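Local coordinates for putative pilus assembly-related protein (Burkholderia pseudomallei, PDB 4DAD) that carries an N-terminal receiver-like domain related to CheY, probably works in pilus assembly, and as a whole may bind and hydrolyse ATP, at residues A[22-27]-A[66-71]. Residues are numbered along the deposited sequence; the frame is centred on the assembly and turned at random.
Sequences NILVAS and DAFDIL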
loop_
_atom_site.group_PDB
_atom_site.type_symbol
_atom_site.label_atom_id
_atom_site.label_comp_id
_atom_site.label_asym_id
_atom_site.label_seq_id
_atom_site.Cartn_x
_atom_site.Cartn_y
_atom_site.Cartn_z
ATOM N N ASN A 22 -8.987 10.928 -11.761
ATOM C CA ASN A 22 -7.855 11.584 -12.368
ATOM C C ASN A 22 -6.638 10.707 -12.229
ATOM O O ASN A 22 -6.197 10.431 -11.116
ATOM C CB ASN A 22 -7.643 12.952 -11.721
ATOM C CG ASN A 22 -8.745 13.925 -12.036
ATOM O OD1 ASN A 22 -9.470 13.803 -13.030
ATOM N ND2 ASN A 22 -8.883 14.928 -11.202
ATOM N N ILE A 23 -6.097 10.279 -13.367
ATOM C CA ILE A 23 -4.907 9.430 -13.465
ATOM C C ILE A 23 -3.731 10.192 -14.082
ATOM O O ILE A 23 -3.848 10.750 -15.166
ATOM C CB ILE A 23 -5.194 8.128 -14.291
ATOM C CG1 ILE A 23 -6.499 7.421 -13.803
ATOM C CG2 ILE A 23 -3.947 7.186 -14.277
ATOM C CD1 ILE A 23 -6.642 5.963 -14.110
ATOM N N LEU A 24 -2.592 10.185 -13.399
ATOM C CA LEU A 24 -1.334 10.726 -13.918
ATOM C C LEU A 24 -0.483 9.540 -14.366
ATOM O O LEU A 24 -0.246 8.622 -13.569
ATOM C CB LEU A 24 -0.617 11.573 -12.876
ATOM C CG LEU A 24 0.743 12.186 -13.289
ATOM C CD1 LEU A 24 0.591 13.206 -14.455
ATOM C CD2 LEU A 24 1.414 12.820 -12.092
ATOM N N VAL A 25 -0.106 9.514 -15.655
ATOM C CA VAL A 25 0.719 8.444 -16.267
ATOM C C VAL A 25 2.133 9.010 -16.456
ATOM O O VAL A 25 2.288 10.046 -17.090
ATOM C CB VAL A 25 0.115 7.842 -17.581
ATOM C CG1 VAL A 25 1.075 6.831 -18.193
ATOM C CG2 VAL A 25 -1.215 7.152 -17.304
ATOM N N ALA A 26 3.151 8.366 -15.861
ATOM C CA ALA A 26 4.522 8.877 -15.887
ATOM C C ALA A 26 5.480 7.910 -16.517
ATOM O O ALA A 26 5.591 6.783 -16.038
ATOM C CB ALA A 26 4.979 9.196 -14.462
ATOM N N SER A 27 6.207 8.357 -17.570
ATOM C CA SER A 27 7.243 7.562 -18.269
ATOM C C SER A 27 8.266 8.463 -18.991
ATOM O O SER A 27 7.896 9.475 -19.552
ATOM C CB SER A 27 6.629 6.576 -19.260
ATOM O OG SER A 27 7.659 5.852 -19.922
ATOM N N ASP A 66 -2.039 17.034 -5.891
ATOM C CA ASP A 66 -3.283 16.986 -5.115
ATOM C C ASP A 66 -4.508 16.705 -6.014
ATOM O O ASP A 66 -5.453 16.068 -5.559
ATOM C CB ASP A 66 -3.489 18.303 -4.331
ATOM C CG ASP A 66 -2.604 18.461 -3.098
ATOM O OD1 ASP A 66 -1.890 17.495 -2.751
ATOM O OD2 ASP A 66 -2.627 19.558 -2.480
ATOM N N ALA A 67 -4.463 17.148 -7.283
ATOM C CA ALA A 67 -5.516 16.971 -8.269
ATOM C C ALA A 67 -5.638 15.502 -8.805
ATOM O O ALA A 67 -6.594 15.199 -9.513
ATOM C CB ALA A 67 -5.265 17.918 -9.433
ATOM N N PHE A 68 -4.708 14.609 -8.481
ATOM C CA PHE A 68 -4.761 13.243 -8.998
ATOM C C PHE A 68 -5.129 12.237 -7.953
ATOM O O PHE A 68 -4.849 12.411 -6.771
ATOM C CB PHE A 68 -3.427 12.828 -9.651
ATOM C CG PHE A 68 -3.061 13.719 -10.807
ATOM C CD1 PHE A 68 -3.683 13.574 -12.037
ATOM C CD2 PHE A 68 -2.174 14.773 -10.637
ATOM C CE1 PHE A 68 -3.396 14.438 -13.086
ATOM C CE2 PHE A 68 -1.889 15.641 -11.692
ATOM C CZ PHE A 68 -2.498 15.462 -12.907
ATOM N N ASP A 69 -5.788 11.181 -8.406
ATOM C CA ASP A 69 -6.207 10.069 -7.568
ATOM C C ASP A 69 -5.213 8.940 -7.761
ATOM O O ASP A 69 -4.862 8.273 -6.798
ATOM C CB ASP A 69 -7.629 9.622 -7.938
ATOM C CG ASP A 69 -8.670 10.705 -7.808
ATOM O OD1 ASP A 69 -8.977 11.099 -6.657
ATOM O OD2 ASP A 69 -9.204 11.144 -8.858
ATOM N N ILE A 70 -4.742 8.741 -9.006
ATOM C CA ILE A 70 -3.831 7.644 -9.350
ATOM C C ILE A 70 -2.594 8.157 -10.102
ATOM O O ILE A 70 -2.673 9.049 -10.942
ATOM C CB ILE A 70 -4.568 6.530 -10.136
ATOM C CG1 ILE A 70 -5.684 5.908 -9.284
ATOM C CG2 ILE A 70 -3.614 5.434 -10.671
ATOM C CD1 ILE A 70 -6.830 5.165 -10.142
ATOM N N LEU A 71 -1.447 7.575 -9.750
ATOM C CA LEU A 71 -0.163 7.806 -10.361
ATOM C C LEU A 71 0.358 6.473 -10.840
ATOM O O LEU A 71 0.683 5.604 -10.042
ATOM C CB LEU A 71 0.810 8.504 -9.385
ATOM C CG LEU A 71 2.291 8.569 -9.764
ATOM C CD1 LEU A 71 2.507 9.168 -11.137
ATOM C CD2 LEU A 71 3.061 9.348 -8.719
#
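N22 grips the turn before strand 70-74 through three polar groups. N22 ND2 donates to A67 O at 2.9 Å, with the acceptor close to the amide plane; N22 CG lies beside the backbone N (chi1 -68°), which leaves ND2 facing A67 O. The backbone N of N22 reaches D69 OD2 at 2.9 Å on a nearly straight path (175°), using the anti lone pair of a carboxylate oxygen that also forms a salt bridge with R145. N22 O accepts two bonds, from D69 N at 2.8 Å and I70 N at 3.1 Å, just where strand 70-74 begins. I23 then pairs in parallel with I70, side chains side by side, I23 CG2 4.0 Å from I70 CG2. L24 N donates a hydrogen bond to I70 O at 2.7 Å. On the other face, L24 pairs with L71 and sets CB over the F68 ring in a CH-pi contact, 3.9 Å from its centroid. L24 CD2 and A26 CB both pack on L71 CD1. These parallel bridges join inner strands of a 2-1-3-4-5 sheet, as in CheY-like receivers; strand 70-74 ends at D74, the predicted phosphorylation site. I23 lies against helices 30-43 and 128-140, while L24 and F68 reach T49 of neighbouring strand 47-51.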